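Local structure of acetyltransferase (Bacillus cereus, 1Y9W) at residues S104-A109 against G130-F135; G57-Y62 against K95-I100; G49-G54 against F68-E73; E38-V43 against H86-I91. The protein is probably an acyltransferase of the GNAT family, whose members typically move an acetyl group from acetyl-CoA to an acceptor. All blocks are in the same frame, centred on the assembly; numbering follows the deposited sequence.

Contact 1 of 4, residues S104-A109 against G130-F135; sequences SFSFQA and GHSQHF
His131 meets Phe107 where strands 99-105 and 133-139, antiparallel neighbours in the GNAT-type sheet, give way to loops. The edge of the Phe107 ring is turned to the imidazole face in an offset edge-to-face pair, planes 89° apart. Phe107 CD2 makes the closest approach, 3.5 Å from His131 CD2. His131 also packs on Leu29 of the second subunit.

Ser132 exchanges two bonds with Ser106. Its N donates to Ser106 OG at 3.0 Å, and its O accepts from Ser106 N at 2.8 Å. A chi1 of 46° holds Ser106 OG between its own backbone N and carbonyl carbon, where it serves as the acceptor just past the last beta bridge. Ser132 O also lies 3.2 Å from Phe105 CA in a CA-H...O contact.

Gln133 and Phe105 form a non-hydrogen-bonded pair with stacked side chains. The amide plane is only 17° from the ring plane, and Gln133 CG lies over the ring face, 4.1 Å from the Phe105 centroid, a CH-pi contact. Gln133 NE2 bonds to Asp103 OD2, which ties down the amide.

His134 and Ser104 are the hydrogen-bonded pair, with Ser104 N to His134 O at 2.7 Å and His134 N to Ser104 O at 2.8 Å. Ser104 O, lying in plane at the imidazole edge, takes a further weak bond from His134 ND1 at 3.4 Å.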
# COMPACT_ATOMS: atom_id res chain seq x y z
N SER A 104 7.00 -6.85 -4.36
CA SER A 104 7.52 -6.88 -5.71
C SER A 104 6.79 -7.95 -6.50
O SER A 104 6.67 -9.09 -6.06
CB SER A 104 9.02 -7.19 -5.66
OG SER A 104 9.63 -7.07 -6.93
N PHE A 105 6.27 -7.57 -7.67
CA PHE A 105 5.58 -8.51 -8.54
C PHE A 105 6.64 -9.39 -9.19
O PHE A 105 7.82 -9.04 -9.23
CB PHE A 105 4.79 -7.76 -9.60
CG PHE A 105 3.50 -7.18 -9.09
CD1 PHE A 105 2.38 -7.98 -8.97
CD2 PHE A 105 3.42 -5.85 -8.73
CE1 PHE A 105 1.17 -7.46 -8.48
CE2 PHE A 105 2.23 -5.32 -8.24
CZ PHE A 105 1.10 -6.13 -8.11
N SER A 106 6.21 -10.55 -9.68
CA SER A 106 7.11 -11.49 -10.33
C SER A 106 7.85 -10.84 -11.50
O SER A 106 8.99 -11.22 -11.81
CB SER A 106 6.31 -12.71 -10.82
OG SER A 106 5.12 -12.31 -11.48
N PHE A 107 7.23 -9.86 -12.15
CA PHE A 107 7.89 -9.20 -13.29
C PHE A 107 8.74 -8.00 -12.88
O PHE A 107 9.18 -7.22 -13.73
CB PHE A 107 6.83 -8.79 -14.32
CG PHE A 107 5.72 -7.96 -13.75
CD1 PHE A 107 5.90 -6.60 -13.53
CD2 PHE A 107 4.50 -8.54 -13.42
CE1 PHE A 107 4.88 -5.83 -12.98
CE2 PHE A 107 3.47 -7.78 -12.86
CZ PHE A 107 3.66 -6.42 -12.64
N GLN A 108 8.98 -7.85 -11.57
CA GLN A 108 9.77 -6.74 -11.04
C GLN A 108 11.01 -7.23 -10.28
O GLN A 108 11.44 -6.59 -9.32
CB GLN A 108 8.94 -5.89 -10.10
CG GLN A 108 7.68 -5.32 -10.68
CD GLN A 108 6.97 -4.41 -9.70
OE1 GLN A 108 6.77 -4.77 -8.53
NE2 GLN A 108 6.57 -3.23 -10.16
N ALA A 109 11.56 -8.36 -10.69
CA ALA A 109 12.76 -8.90 -10.05
C ALA A 109 12.75 -9.06 -8.52
O ALA A 109 13.54 -8.43 -7.81
CB ALA A 109 13.98 -8.06 -10.46
N GLY A 130 -1.68 -14.30 -14.40
CA GLY A 130 -0.48 -14.70 -15.12
C GLY A 130 0.81 -14.29 -14.44
O GLY A 130 1.90 -14.53 -14.96
N HIS A 131 0.69 -13.67 -13.27
CA HIS A 131 1.85 -13.22 -12.51
C HIS A 131 1.58 -13.40 -11.02
O HIS A 131 0.56 -13.97 -10.63
CB HIS A 131 2.11 -11.73 -12.82
CG HIS A 131 2.18 -11.42 -14.29
ND1 HIS A 131 1.06 -11.19 -15.06
CD2 HIS A 131 3.24 -11.32 -15.13
CE1 HIS A 131 1.43 -10.96 -16.31
NE2 HIS A 131 2.74 -11.04 -16.38
N SER A 132 2.49 -12.92 -10.18
CA SER A 132 2.30 -13.01 -8.73
C SER A 132 2.94 -11.81 -8.02
O SER A 132 3.74 -11.09 -8.59
CB SER A 132 2.87 -14.33 -8.19
OG SER A 132 4.23 -14.50 -8.55
N GLN A 133 2.54 -11.60 -6.78
CA GLN A 133 3.06 -10.48 -6.01
C GLN A 133 3.70 -11.01 -4.73
O GLN A 133 3.08 -11.74 -3.97
CB GLN A 133 1.92 -9.51 -5.70
CG GLN A 133 2.33 -8.30 -4.88
CD GLN A 133 1.20 -7.30 -4.69
OE1 GLN A 133 0.02 -7.64 -4.77
NE2 GLN A 133 1.56 -6.06 -4.41
N HIS A 134 4.96 -10.64 -4.51
CA HIS A 134 5.68 -11.09 -3.33
C HIS A 134 5.96 -10.00 -2.32
O HIS A 134 6.49 -8.94 -2.65
CB HIS A 134 6.97 -11.75 -3.78
CG HIS A 134 6.75 -12.80 -4.82
ND1 HIS A 134 6.57 -12.50 -6.15
CD2 HIS A 134 6.59 -14.14 -4.71
CE1 HIS A 134 6.30 -13.61 -6.82
NE2 HIS A 134 6.30 -14.62 -5.97
N PHE A 135 5.57 -10.26 -1.07
CA PHE A 135 5.73 -9.32 0.02
C PHE A 135 6.95 -9.64 0.87
O PHE A 135 7.07 -10.73 1.43
CB PHE A 135 4.45 -9.32 0.85
CG PHE A 135 3.26 -8.82 0.08
CD1 PHE A 135 2.75 -7.54 0.32
CD2 PHE A 135 2.70 -9.59 -0.94
CE1 PHE A 135 1.68 -7.04 -0.45
CE2 PHE A 135 1.64 -9.10 -1.72
CZ PHE A 135 1.14 -7.82 -1.48

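Contact 2 of 4, residues G57-Y62 against K95-I100; sequences GTMYFY and KGCRLI
Tyr62 O and Arg98 N form the direct hydrogen bond of this contact, 3.1 Å long and nearly straight at 168°, with the donor standing above the carbonyl plane. A weaker polar contact supports it: Cys97 CA approaches Tyr62 O to 3.4 Å as a CA-H...O pair. A water extends the link, donating to Phe61 O at 2.7 Å and accepting a weak bond from Arg98 NH2. The guanidinium also reaches across the dimer interface, where Arg98 NH1 forms a salt bridge with Asp126 of the second subunit.

Sulfur and aliphatic packing forms the second group. Met59 SD lies 3.6 Å from Cys97 SG. The bend at chi3 (-83°) sends Met59 CE to 3.6 Å from Lys95 CD, and the two chains cross at about a right angle. Beyond that point Lys95 NZ pairs with Glu38 in a salt bridge.

The Tyr62 ring lies against backbone carbonyls, with CD1 3.6 Å from Gly96 O. Lys95 O sits at the ring edge, near its plane, 4.0 Å from Tyr62 CE1.

The turn between strands 51-60 and 63-71 is thus packed on the end of helix 80-94. There Gly96, at positive phi (89°), is the C-prime residue of a Schellman motif, and the chain passes into strand 99-105, closing the beta-alpha-beta crossover of the GNAT fold.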
# COMPACT_ATOMS: atom_id res chain seq x y z
N GLY A 57 10.42 6.04 -0.73
CA GLY A 57 9.71 5.29 0.29
C GLY A 57 9.09 6.27 1.26
O GLY A 57 9.30 7.48 1.15
N THR A 58 8.30 5.76 2.20
CA THR A 58 7.68 6.62 3.20
C THR A 58 7.86 5.95 4.56
O THR A 58 7.81 4.72 4.66
CB THR A 58 6.16 6.84 2.96
OG1 THR A 58 5.44 5.74 3.50
CG2 THR A 58 5.85 6.94 1.47
N MET A 59 8.09 6.77 5.58
CA MET A 59 8.30 6.28 6.94
C MET A 59 7.17 6.68 7.89
O MET A 59 6.58 7.75 7.77
CB MET A 59 9.62 6.81 7.49
CG MET A 59 10.87 6.34 6.76
SD MET A 59 12.38 6.98 7.52
CE MET A 59 12.40 8.58 6.75
N TYR A 60 6.89 5.80 8.84
CA TYR A 60 5.89 6.03 9.88
C TYR A 60 5.82 4.76 10.73
O TYR A 60 6.24 3.70 10.29
CB TYR A 60 4.52 6.36 9.28
CG TYR A 60 3.89 5.30 8.41
CD1 TYR A 60 4.04 5.32 7.03
CD2 TYR A 60 3.09 4.31 8.97
CE1 TYR A 60 3.40 4.38 6.23
CE2 TYR A 60 2.45 3.36 8.18
CZ TYR A 60 2.61 3.41 6.82
OH TYR A 60 1.95 2.49 6.04
N PHE A 61 5.32 4.88 11.96
CA PHE A 61 5.26 3.73 12.86
C PHE A 61 6.66 3.18 13.03
O PHE A 61 6.86 2.03 13.43
CB PHE A 61 4.37 2.62 12.28
CG PHE A 61 2.91 2.89 12.42
CD1 PHE A 61 2.45 3.95 13.18
CD2 PHE A 61 1.98 2.04 11.82
CE1 PHE A 61 1.10 4.17 13.37
CE2 PHE A 61 0.62 2.25 12.00
CZ PHE A 61 0.17 3.31 12.78
N TYR A 62 7.63 4.03 12.72
CA TYR A 62 9.04 3.68 12.79
C TYR A 62 9.44 2.51 11.89
O TYR A 62 10.08 1.55 12.32
CB TYR A 62 9.47 3.43 14.24
CG TYR A 62 9.57 4.73 15.00
CD1 TYR A 62 10.50 5.71 14.63
CD2 TYR A 62 8.69 5.02 16.04
CE1 TYR A 62 10.55 6.94 15.28
CE2 TYR A 62 8.73 6.25 16.70
CZ TYR A 62 9.66 7.21 16.32
OH TYR A 62 9.70 8.42 16.97
N LYS A 95 17.00 7.03 11.32
CA LYS A 95 15.83 7.72 11.83
C LYS A 95 15.03 6.90 12.83
O LYS A 95 13.92 7.26 13.20
CB LYS A 95 14.93 8.15 10.68
CG LYS A 95 15.64 9.02 9.68
CD LYS A 95 14.70 10.02 9.08
CE LYS A 95 15.48 11.07 8.34
NZ LYS A 95 14.57 12.15 7.87
N GLY A 96 15.61 5.78 13.26
CA GLY A 96 14.94 4.93 14.23
C GLY A 96 14.01 3.87 13.66
O GLY A 96 13.19 3.31 14.40
N CYS A 97 14.13 3.58 12.36
CA CYS A 97 13.30 2.55 11.75
C CYS A 97 13.84 1.20 12.17
O CYS A 97 15.04 0.95 12.16
CB CYS A 97 13.29 2.68 10.23
SG CYS A 97 12.41 4.14 9.67
N ARG A 98 12.92 0.32 12.55
CA ARG A 98 13.26 -1.00 13.03
C ARG A 98 12.95 -2.05 11.97
O ARG A 98 13.42 -3.19 12.03
CB ARG A 98 12.44 -1.29 14.28
CG ARG A 98 11.88 -0.03 14.96
CD ARG A 98 10.66 -0.36 15.80
NE ARG A 98 9.65 -1.03 14.99
CZ ARG A 98 8.77 -1.92 15.45
NH1 ARG A 98 8.75 -2.26 16.73
NH2 ARG A 98 7.92 -2.48 14.61
N LEU A 99 12.17 -1.64 10.97
CA LEU A 99 11.74 -2.56 9.94
C LEU A 99 11.59 -1.89 8.58
O LEU A 99 11.38 -0.68 8.49
CB LEU A 99 10.39 -3.15 10.37
CG LEU A 99 9.44 -3.80 9.37
CD1 LEU A 99 9.91 -5.21 9.02
CD2 LEU A 99 8.06 -3.85 9.99
N ILE A 100 11.72 -2.69 7.52
CA ILE A 100 11.55 -2.22 6.15
C ILE A 100 10.59 -3.17 5.46
O ILE A 100 10.76 -4.39 5.52
CB ILE A 100 12.87 -2.22 5.36
CG1 ILE A 100 13.93 -1.41 6.09
CG2 ILE A 100 12.63 -1.63 3.97
CD1 ILE A 100 15.26 -1.36 5.38
O HOH W 1 7.27 -0.59 12.96

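Contact 3 of 4, residues G49-G54 against F68-E73; sequences GKIFGG and FLWVDE
Phe52 and Gly53, which meet Asp72 and Val71 across the hairpin, both face Val44 of strand 38-45 on their other side, a classic beta bulge. The carbonyl of Phe52 stays engaged despite the bulge: Asp72 N donates to Phe52 O at 2.8 Å, nearly straight at 171°. Beside it Gly53 and Val71 form a non-hydrogen-bonded pair, their CA atoms 4.0 Å apart. Gly53 CA lies 3.1 Å from Trp70 O.

Farther along, Gly54 and Trp70 form a hydrogen-bonded pair. Gly54 N reaches Trp70 O at 2.8 Å and Trp70 N reaches Gly54 O at 2.9 Å, both donors almost on the extension of the carbonyl bond.

The indole reaches along the backbone of Ile51 to Gly53. Its far rim brings Trp70 CZ3 to 3.5 Å from Ile51 O, which lies at the indole edge, while Ile51 CG2 packs 4.2 Å from the same Trp70 CZ3. Asp72 N sits over one indole face, offset toward the rim. A water at the indole edge donates to Ile51 O, at a distance so short that its detail is uncertain, and weakly to Asp72 OD2. The other carboxylate oxygen, Asp72 OD1, accepts from Ser74 N. Phe52 points away from strand 68-71, and its ring forms a cation-pi pair with Lys4 of the second subunit.

With the short strand segments 146° apart, this is the open end of a twisted antiparallel beta hairpin, strands 51-60 and 63-71, in the GNAT sheet; the classic bulge is on the other edge of strand 51-60, against strand 38-45.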
# COMPACT_ATOMS: atom_id res chain seq x y z
N GLY A 49 21.01 16.78 -14.76
CA GLY A 49 19.71 16.34 -14.29
C GLY A 49 19.23 15.01 -14.83
O GLY A 49 18.08 14.65 -14.62
N LYS A 50 20.08 14.27 -15.53
CA LYS A 50 19.66 12.97 -16.04
C LYS A 50 19.64 12.01 -14.85
O LYS A 50 20.62 11.91 -14.10
CB LYS A 50 20.61 12.44 -17.10
CG LYS A 50 20.23 11.05 -17.61
CD LYS A 50 21.15 10.58 -18.73
CE LYS A 50 20.70 9.22 -19.24
NZ LYS A 50 21.55 8.72 -20.37
N ILE A 51 18.53 11.31 -14.68
CA ILE A 51 18.35 10.36 -13.59
C ILE A 51 18.63 8.94 -14.07
O ILE A 51 17.90 8.39 -14.89
CB ILE A 51 16.92 10.46 -13.02
CG1 ILE A 51 16.70 11.88 -12.49
CG2 ILE A 51 16.71 9.41 -11.91
CD1 ILE A 51 15.29 12.16 -12.04
N PHE A 52 19.69 8.36 -13.53
CA PHE A 52 20.13 7.02 -13.86
C PHE A 52 19.48 5.98 -12.96
O PHE A 52 19.43 4.81 -13.31
CB PHE A 52 21.65 6.93 -13.72
CG PHE A 52 22.40 7.79 -14.70
CD1 PHE A 52 22.68 7.33 -15.98
CD2 PHE A 52 22.80 9.08 -14.35
CE1 PHE A 52 23.35 8.14 -16.90
CE2 PHE A 52 23.47 9.91 -15.26
CZ PHE A 52 23.74 9.44 -16.54
N GLY A 53 18.98 6.42 -11.81
CA GLY A 53 18.33 5.50 -10.90
C GLY A 53 17.79 6.24 -9.70
O GLY A 53 18.17 7.39 -9.46
N GLY A 54 16.90 5.61 -8.95
CA GLY A 54 16.33 6.25 -7.78
C GLY A 54 15.49 5.31 -6.96
O GLY A 54 15.14 4.21 -7.41
N PHE A 68 8.98 2.67 -4.56
CA PHE A 68 9.50 2.46 -5.91
C PHE A 68 11.02 2.47 -5.96
O PHE A 68 11.68 3.27 -5.29
CB PHE A 68 8.96 3.53 -6.85
CG PHE A 68 7.47 3.55 -6.95
CD1 PHE A 68 6.81 2.69 -7.82
CD2 PHE A 68 6.72 4.40 -6.15
CE1 PHE A 68 5.43 2.68 -7.90
CE2 PHE A 68 5.34 4.40 -6.21
CZ PHE A 68 4.69 3.53 -7.09
N LEU A 69 11.56 1.58 -6.78
CA LEU A 69 13.00 1.51 -6.98
C LEU A 69 13.20 1.28 -8.47
O LEU A 69 12.71 0.30 -9.03
CB LEU A 69 13.62 0.38 -6.17
CG LEU A 69 15.14 0.40 -6.18
CD1 LEU A 69 15.66 -0.34 -4.97
CD2 LEU A 69 15.66 -0.22 -7.46
N TRP A 70 13.93 2.18 -9.11
CA TRP A 70 14.16 2.07 -10.53
C TRP A 70 15.59 2.39 -10.92
O TRP A 70 16.24 3.24 -10.31
CB TRP A 70 13.22 3.01 -11.29
CG TRP A 70 13.46 3.05 -12.76
CD1 TRP A 70 13.05 2.13 -13.69
CD2 TRP A 70 14.18 4.05 -13.48
NE1 TRP A 70 13.48 2.50 -14.94
CE2 TRP A 70 14.18 3.68 -14.84
CE3 TRP A 70 14.84 5.23 -13.11
CZ2 TRP A 70 14.80 4.44 -15.83
CZ3 TRP A 70 15.47 5.99 -14.09
CH2 TRP A 70 15.44 5.59 -15.44
N VAL A 71 16.08 1.68 -11.93
CA VAL A 71 17.41 1.90 -12.45
C VAL A 71 17.31 1.87 -13.96
O VAL A 71 16.69 0.96 -14.54
CB VAL A 71 18.39 0.81 -11.97
CG1 VAL A 71 19.68 0.88 -12.80
CG2 VAL A 71 18.70 1.01 -10.50
N ASP A 72 17.90 2.87 -14.61
CA ASP A 72 17.86 2.94 -16.06
C ASP A 72 18.43 1.65 -16.63
O ASP A 72 19.44 1.15 -16.16
CB ASP A 72 18.69 4.13 -16.53
CG ASP A 72 18.47 4.45 -17.98
OD1 ASP A 72 18.58 3.53 -18.81
OD2 ASP A 72 18.19 5.63 -18.28
N GLU A 73 17.76 1.10 -17.64
CA GLU A 73 18.22 -0.14 -18.25
C GLU A 73 19.64 -0.04 -18.83
O GLU A 73 20.41 -1.00 -18.78
CB GLU A 73 17.23 -0.59 -19.33
CG GLU A 73 16.70 0.51 -20.27
CD GLU A 73 17.76 1.07 -21.22
OE1 GLU A 73 18.37 0.27 -21.97
OE2 GLU A 73 17.97 2.31 -21.22
O HOH W 2 16.78 8.41 -17.13

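Contact 4 of 4, residues E38-V43 against H86-I91; sequences EEVSLV and HEIEGI
Leu42 and Ile91 reach toward each other tip to tip, strand against helix, with Leu42 CD1 3.8 Å from Ile91 CD1. Leu42 CD2 is equally near, so the Ile91 terminal methyl faces both branches of the leucine fork. The same Leu42 CD1 meets Glu87 at about a right angle, pressing on the aliphatic part of that chain at 3.3 Å from Glu87 CG, a tight approach.

Val40 and Ile88 cross obliquely instead. Ile88 CG1 stands anti to the backbone N (chi1 -158°), and CD1 beyond it ends 3.7 Å from Val40 CG1. The other valine branch, Val40 CG2, lies looser, 4.3 Å from Ile91 CD1.

Helix 80-94 thus lies on strand 38-45, the segment axes 9.2 Å apart at closest approach and 148° between their directions. Ile88 also packs on Val55 and Leu64 of the next two strands, so the helix spans this part of the GNAT sheet. On the strand's outer side, Leu42 and Val43 pair antiparallel with a strand of the second subunit. The close contacts are between aliphatic carbons, mainly methyls, which implies adhesion by dispersion and burial of apolar surface, with shape, not directional bonding, setting the fit.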
# COMPACT_ATOMS: atom_id res chain seq x y z
N GLU A 38 6.98 10.69 7.04
CA GLU A 38 7.96 11.35 6.21
C GLU A 38 8.30 10.55 4.96
O GLU A 38 8.48 9.33 5.01
CB GLU A 38 9.23 11.59 7.03
CG GLU A 38 10.35 12.22 6.24
CD GLU A 38 11.62 12.36 7.04
OE1 GLU A 38 12.65 12.76 6.45
OE2 GLU A 38 11.61 12.07 8.25
N GLU A 39 8.36 11.24 3.83
CA GLU A 39 8.71 10.63 2.56
C GLU A 39 10.21 10.80 2.38
O GLU A 39 10.78 11.81 2.80
CB GLU A 39 7.99 11.31 1.40
CG GLU A 39 6.52 10.94 1.25
CD GLU A 39 5.84 11.73 0.14
OE1 GLU A 39 5.66 12.96 0.31
OE2 GLU A 39 5.50 11.13 -0.90
N VAL A 40 10.85 9.81 1.77
CA VAL A 40 12.28 9.88 1.54
C VAL A 40 12.57 9.33 0.16
O VAL A 40 11.91 8.40 -0.30
CB VAL A 40 13.05 9.05 2.58
CG1 VAL A 40 12.55 7.62 2.56
CG2 VAL A 40 14.54 9.08 2.28
N SER A 41 13.54 9.93 -0.53
CA SER A 41 13.90 9.46 -1.86
C SER A 41 15.34 9.82 -2.18
O SER A 41 15.84 10.87 -1.79
CB SER A 41 12.98 10.05 -2.93
OG SER A 41 13.34 11.37 -3.26
N LEU A 42 15.99 8.92 -2.90
CA LEU A 42 17.37 9.11 -3.30
C LEU A 42 17.45 8.95 -4.81
O LEU A 42 16.74 8.12 -5.39
CB LEU A 42 18.28 8.07 -2.64
CG LEU A 42 18.44 8.17 -1.12
CD1 LEU A 42 19.46 7.14 -0.66
CD2 LEU A 42 18.91 9.57 -0.74
N VAL A 43 18.30 9.74 -5.44
CA VAL A 43 18.47 9.64 -6.88
C VAL A 43 19.94 9.65 -7.25
O VAL A 43 20.76 10.28 -6.59
CB VAL A 43 17.78 10.80 -7.66
CG1 VAL A 43 16.27 10.66 -7.56
CG2 VAL A 43 18.23 12.15 -7.11
N HIS A 86 20.86 -0.07 -0.26
CA HIS A 86 21.71 -0.01 0.91
C HIS A 86 21.67 1.38 1.54
O HIS A 86 21.57 1.53 2.76
CB HIS A 86 23.15 -0.35 0.53
CG HIS A 86 24.13 -0.15 1.65
ND1 HIS A 86 24.16 -0.96 2.77
CD2 HIS A 86 25.08 0.79 1.84
CE1 HIS A 86 25.08 -0.52 3.60
NE2 HIS A 86 25.66 0.54 3.06
N GLU A 87 21.73 2.39 0.68
CA GLU A 87 21.72 3.77 1.13
C GLU A 87 20.43 4.20 1.80
O GLU A 87 20.45 4.92 2.81
CB GLU A 87 21.98 4.70 -0.05
CG GLU A 87 22.40 6.09 0.37
CD GLU A 87 23.89 6.33 0.17
OE1 GLU A 87 24.69 5.44 0.53
OE2 GLU A 87 24.25 7.42 -0.34
N ILE A 88 19.29 3.78 1.27
CA ILE A 88 18.06 4.21 1.90
C ILE A 88 17.80 3.43 3.18
O ILE A 88 17.12 3.93 4.07
CB ILE A 88 16.86 4.14 0.94
CG1 ILE A 88 15.76 5.10 1.43
CG2 ILE A 88 16.37 2.71 0.82
CD1 ILE A 88 14.57 5.26 0.50
N GLU A 89 18.35 2.23 3.29
CA GLU A 89 18.16 1.45 4.53
C GLU A 89 18.89 2.18 5.65
O GLU A 89 18.37 2.32 6.77
CB GLU A 89 18.73 0.04 4.38
CG GLU A 89 18.24 -0.69 3.15
CD GLU A 89 18.64 -2.15 3.13
OE1 GLU A 89 19.78 -2.47 3.52
OE2 GLU A 89 17.80 -2.98 2.71
N GLY A 90 20.09 2.66 5.35
CA GLY A 90 20.87 3.38 6.33
C GLY A 90 20.12 4.59 6.84
O GLY A 90 20.11 4.87 8.04
N ILE A 91 19.47 5.32 5.94
CA ILE A 91 18.72 6.49 6.33
C ILE A 91 17.59 6.07 7.26
O ILE A 91 17.28 6.76 8.24
CB ILE A 91 18.10 7.21 5.11
CG1 ILE A 91 19.19 7.61 4.12
CG2 ILE A 91 17.32 8.43 5.57
CD1 ILE A 91 18.67 8.26 2.86

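All four contacts reach one mixed sheet. Contacts 2 and 4 are the nearest pair, centres about 10 Å apart, and they touch directly: the salt bridge of Lys95 with Glu38 joins them, while Ile100 packs on Glu89. Contact 3 is nested inside the chain loop closed by contact 4, about 14 Å away between centres, and Gly53 O packs against Val43 CB. The centre of contact 1 is about 23 Å from those of contacts 2 and 4 and about 20 Å from that of contact 3; it shares strand 99-105 with contact 2, on the opposite side of the chain's centre. Every contact also touches the second subunit. In GNAT relatives acetyl-CoA binds between the parallel strands equivalent to 63-71 and 99-105, which contacts 3 and 1 flank.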